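Local atomic coordinates of HD domain-containing protein (Aquifex aeolicus, PDB entry 2HEK), a protein that is of unproven function but binds zinc and GDP and, as an HD-domain protein, may have dGTPase activity. Residues V220-V225 with I349-I354. Numbering follows the deposited sequence.
Sequences VYFHKV and IKLYRI
Phe-222 lies level with Leu-351, and Lys-224 with Arg-353, where the break between helices 203-221 and 224-240 passes the central strand, 349-356, of a three-stranded antiparallel sheet; the CA atoms of Lys-224 and Arg-353 are 7.5 Å apart. Phe-222 leaves helical geometry, and histidine suits the N-cap because ND1 of His-223 can accept from Val-225 N (3.1 Å). As every second residue of the strand, Ile-349, Leu-351 and Arg-353 all start toward this break. In Arg-353, chi2 of 77° bends the chain at CD. Its guanidinium grips one carbonyl end-on and in plane: NH1 donates to Phe-222 O at 2.8 Å (N-H...O 152°), NH2 at 3.0 Å in a more bent bond (138°). Lys-224 CB covers the centre of one face, Leu-351 CD1 the other toward its rim, and NE is hydrogen-bonded to Ser-288 OG on neighbouring strand 284-289. The apolar ring of Phe-222 suits Ile-349, whose methyl CG2 meets its edge (CD1, 3.8 Å). An alanine in place of Arg-353 would probably leave Phe-222 O without these two donors. A cation's N-H groups on a neutral carbonyl, probably charge-assisted but no salt bridge, thus tie the helix break to the sheet, next to the pocket where GDP touches Val-225.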
ATOM      1  N   VAL A 220     -11.336  16.380  -7.095  1.00 26.80           N
ATOM      2  CA  VAL A 220     -12.691  15.790  -7.032  1.00 23.83           C
ATOM      3  C   VAL A 220     -13.819  16.809  -6.765  1.00 26.03           C
ATOM      4  O   VAL A 220     -14.714  16.981  -7.610  1.00 29.02           O
ATOM      5  CB  VAL A 220     -12.793  14.626  -5.975  1.00 24.83           C
ATOM      6  CG1 VAL A 220     -14.223  14.091  -5.940  1.00 26.04           C
ATOM      7  CG2 VAL A 220     -11.786  13.486  -6.276  1.00 23.01           C
ATOM      8  N   TYR A 221     -13.791  17.479  -5.613  1.00 24.16           N
ATOM      9  CA  TYR A 221     -14.961  18.281  -5.200  1.00 29.58           C
ATOM     10  C   TYR A 221     -15.176  19.468  -6.163  1.00 29.45           C
ATOM     11  O   TYR A 221     -16.316  19.897  -6.406  1.00 30.89           O
ATOM     12  CB  TYR A 221     -14.856  18.758  -3.717  1.00 29.80           C
ATOM     13  CG  TYR A 221     -14.487  17.656  -2.694  1.00 26.51           C
ATOM     14  CD1 TYR A 221     -13.612  17.929  -1.639  1.00 25.45           C
ATOM     15  CD2 TYR A 221     -15.018  16.342  -2.796  1.00 26.02           C
ATOM     16  CE1 TYR A 221     -13.267  16.938  -0.693  1.00 25.18           C
ATOM     17  CE2 TYR A 221     -14.651  15.339  -1.867  1.00 28.05           C
ATOM     18  CZ  TYR A 221     -13.797  15.660  -0.812  1.00 27.13           C
ATOM     19  OH  TYR A 221     -13.423  14.677   0.117  1.00 26.76           O
ATOM     20  N   PHE A 222     -14.095  19.988  -6.727  1.00 29.67           N
ATOM     21  CA  PHE A 222     -14.218  21.141  -7.650  1.00 31.42           C
ATOM     22  C   PHE A 222     -14.015  20.737  -9.095  1.00 29.87           C
ATOM     23  O   PHE A 222     -13.778  21.594  -9.948  1.00 33.02           O
ATOM     24  CB  PHE A 222     -13.252  22.270  -7.262  1.00 29.96           C
ATOM     25  CG  PHE A 222     -13.585  22.919  -5.962  1.00 33.04           C
ATOM     26  CD1 PHE A 222     -12.610  23.668  -5.281  1.00 37.04           C
ATOM     27  CD2 PHE A 222     -14.853  22.762  -5.378  1.00 30.62           C
ATOM     28  CE1 PHE A 222     -12.909  24.299  -4.042  1.00 39.07           C
ATOM     29  CE2 PHE A 222     -15.175  23.380  -4.139  1.00 36.09           C
ATOM     30  CZ  PHE A 222     -14.186  24.164  -3.474  1.00 36.08           C
ATOM     31  N   HIS A 223     -14.102  19.435  -9.385  1.00 27.24           N
ATOM     32  CA  HIS A 223     -13.928  18.955 -10.747  1.00 28.16           C
ATOM     33  C   HIS A 223     -15.025  19.660 -11.585  1.00 29.89           C
ATOM     34  O   HIS A 223     -16.172  19.738 -11.173  1.00 30.11           O
ATOM     35  CB  HIS A 223     -14.101  17.423 -10.794  1.00 28.24           C
ATOM     36  CG  HIS A 223     -13.789  16.817 -12.118  1.00 28.99           C
ATOM     37  ND1 HIS A 223     -14.643  16.914 -13.195  1.00 27.44           N
ATOM     38  CD2 HIS A 223     -12.725  16.079 -12.538  1.00 29.31           C
ATOM     39  CE1 HIS A 223     -14.124  16.267 -14.222  1.00 27.78           C
ATOM     40  NE2 HIS A 223     -12.976  15.723 -13.842  1.00 31.44           N
ATOM     41  N   LYS A 224     -14.660  20.154 -12.758  1.00 29.60           N
ATOM     42  CA  LYS A 224     -15.565  21.038 -13.500  1.00 31.85           C
ATOM     43  C   LYS A 224     -16.850  20.312 -13.886  1.00 32.10           C
ATOM     44  O   LYS A 224     -17.916  20.914 -13.876  1.00 32.96           O
ATOM     45  CB  LYS A 224     -14.869  21.584 -14.735  1.00 32.93           C
ATOM     46  CG  LYS A 224     -14.525  20.551 -15.773  1.00 36.83           C
ATOM     47  CD  LYS A 224     -13.449  21.071 -16.748  1.00 44.54           C
ATOM     48  CE  LYS A 224     -13.386  20.168 -17.967  1.00 47.83           C
ATOM     49  NZ  LYS A 224     -12.183  20.450 -18.806  1.00 53.64           N
ATOM     50  N   VAL A 225     -16.744  19.014 -14.217  1.00 29.41           N
ATOM     51  CA  VAL A 225     -17.930  18.216 -14.571  1.00 31.16           C
ATOM     52  C   VAL A 225     -18.736  17.844 -13.338  1.00 30.11           C
ATOM     53  O   VAL A 225     -19.953  17.910 -13.387  1.00 30.64           O
ATOM     54  CB  VAL A 225     -17.583  16.959 -15.426  1.00 31.98           C
ATOM     55  CG1 VAL A 225     -18.840  16.185 -15.840  1.00 29.31           C
ATOM     56  CG2 VAL A 225     -16.763  17.368 -16.627  1.00 33.49           C
ATOM     57  N   ILE A 349      -7.893  28.196  -3.008  1.00 39.19           N
ATOM     58  CA  ILE A 349      -8.267  27.750  -4.339  1.00 36.89           C
ATOM     59  C   ILE A 349      -9.293  28.751  -4.871  1.00 36.34           C
ATOM     60  O   ILE A 349     -10.286  29.029  -4.207  1.00 40.19           O
ATOM     61  CB  ILE A 349      -8.867  26.304  -4.281  1.00 36.21           C
ATOM     62  CG1 ILE A 349      -7.801  25.305  -3.796  1.00 35.65           C
ATOM     63  CG2 ILE A 349      -9.528  25.896  -5.641  1.00 32.38           C
ATOM     64  CD1 ILE A 349      -8.409  23.994  -3.145  1.00 36.67           C
ATOM     65  N   LYS A 350      -9.071  29.265  -6.072  1.00 39.32           N
ATOM     66  CA  LYS A 350     -10.032  30.199  -6.708  1.00 42.75           C
ATOM     67  C   LYS A 350     -10.266  29.737  -8.116  1.00 38.17           C
ATOM     68  O   LYS A 350      -9.342  29.752  -8.920  1.00 38.74           O
ATOM     69  CB  LYS A 350      -9.448  31.619  -6.745  1.00 46.14           C
ATOM     70  CG  LYS A 350      -9.439  32.336  -5.399  1.00 50.89           C
ATOM     71  CD  LYS A 350      -8.505  33.560  -5.419  1.00 53.82           C
ATOM     72  CE  LYS A 350      -9.165  34.793  -6.025  1.00 58.94           C
ATOM     73  NZ  LYS A 350     -10.174  35.389  -5.080  1.00 63.66           N
ATOM     74  N   LEU A 351     -11.490  29.321  -8.441  1.00 36.34           N
ATOM     75  CA  LEU A 351     -11.769  28.836  -9.778  1.00 35.36           C
ATOM     76  C   LEU A 351     -13.071  29.425 -10.254  1.00 36.02           C
ATOM     77  O   LEU A 351     -14.057  29.466  -9.494  1.00 34.40           O
ATOM     78  CB  LEU A 351     -11.854  27.288  -9.804  1.00 38.71           C
ATOM     79  CG  LEU A 351     -10.563  26.469  -9.586  1.00 41.65           C
ATOM     80  CD1 LEU A 351     -10.911  25.059  -9.070  1.00 44.80           C
ATOM     81  CD2 LEU A 351      -9.743  26.361 -10.860  1.00 44.34           C
ATOM     82  N   TYR A 352     -13.095  29.851 -11.514  1.00 33.78           N
ATOM     83  CA  TYR A 352     -14.318  30.437 -12.081  1.00 36.74           C
ATOM     84  C   TYR A 352     -14.621  29.685 -13.333  1.00 34.52           C
ATOM     85  O   TYR A 352     -13.759  29.501 -14.167  1.00 37.98           O
ATOM     86  CB  TYR A 352     -14.124  31.949 -12.371  1.00 42.32           C
ATOM     87  CG  TYR A 352     -13.500  32.624 -11.190  1.00 38.82           C
ATOM     88  CD1 TYR A 352     -12.128  32.833 -11.143  1.00 39.75           C
ATOM     89  CD2 TYR A 352     -14.270  32.960 -10.086  1.00 38.59           C
ATOM     90  CE1 TYR A 352     -11.544  33.417 -10.030  1.00 39.57           C
ATOM     91  CE2 TYR A 352     -13.694  33.498  -8.967  1.00 40.95           C
ATOM     92  CZ  TYR A 352     -12.332  33.745  -8.968  1.00 38.78           C
ATOM     93  OH  TYR A 352     -11.758  34.286  -7.856  1.00 44.13           O
ATOM     94  N   ARG A 353     -15.844  29.199 -13.450  1.00 34.36           N
ATOM     95  CA  ARG A 353     -16.185  28.385 -14.598  1.00 34.82           C
ATOM     96  C   ARG A 353     -17.367  28.974 -15.337  1.00 35.09           C
ATOM     97  O   ARG A 353     -18.289  29.487 -14.715  1.00 35.39           O
ATOM     98  CB  ARG A 353     -16.510  26.926 -14.187  1.00 31.01           C
ATOM     99  CG  ARG A 353     -15.264  26.025 -14.176  1.00 33.93           C
ATOM    100  CD  ARG A 353     -14.409  26.254 -12.958  1.00 32.41           C
ATOM    101  NE  ARG A 353     -13.367  25.211 -12.879  1.00 35.13           N
ATOM    102  CZ  ARG A 353     -13.433  24.130 -12.093  1.00 34.24           C
ATOM    103  NH1 ARG A 353     -14.478  23.944 -11.270  1.00 30.57           N
ATOM    104  NH2 ARG A 353     -12.423  23.247 -12.111  1.00 31.75           N
ATOM    105  N   ILE A 354     -17.344  28.859 -16.653  1.00 36.54           N
ATOM    106  CA  ILE A 354     -18.545  29.185 -17.457  1.00 37.56           C
ATOM    107  C   ILE A 354     -18.902  27.955 -18.270  1.00 32.76           C
ATOM    108  O   ILE A 354     -18.051  27.357 -18.929  1.00 37.33           O
ATOM    109  CB  ILE A 354     -18.341  30.409 -18.412  1.00 38.26           C
ATOM    110  CG1 ILE A 354     -17.959  31.658 -17.614  1.00 40.64           C
ATOM    111  CG2 ILE A 354     -19.627  30.705 -19.215  1.00 36.36           C
ATOM    112  CD1 ILE A 354     -17.541  32.867 -18.495  1.00 39.89           C
TER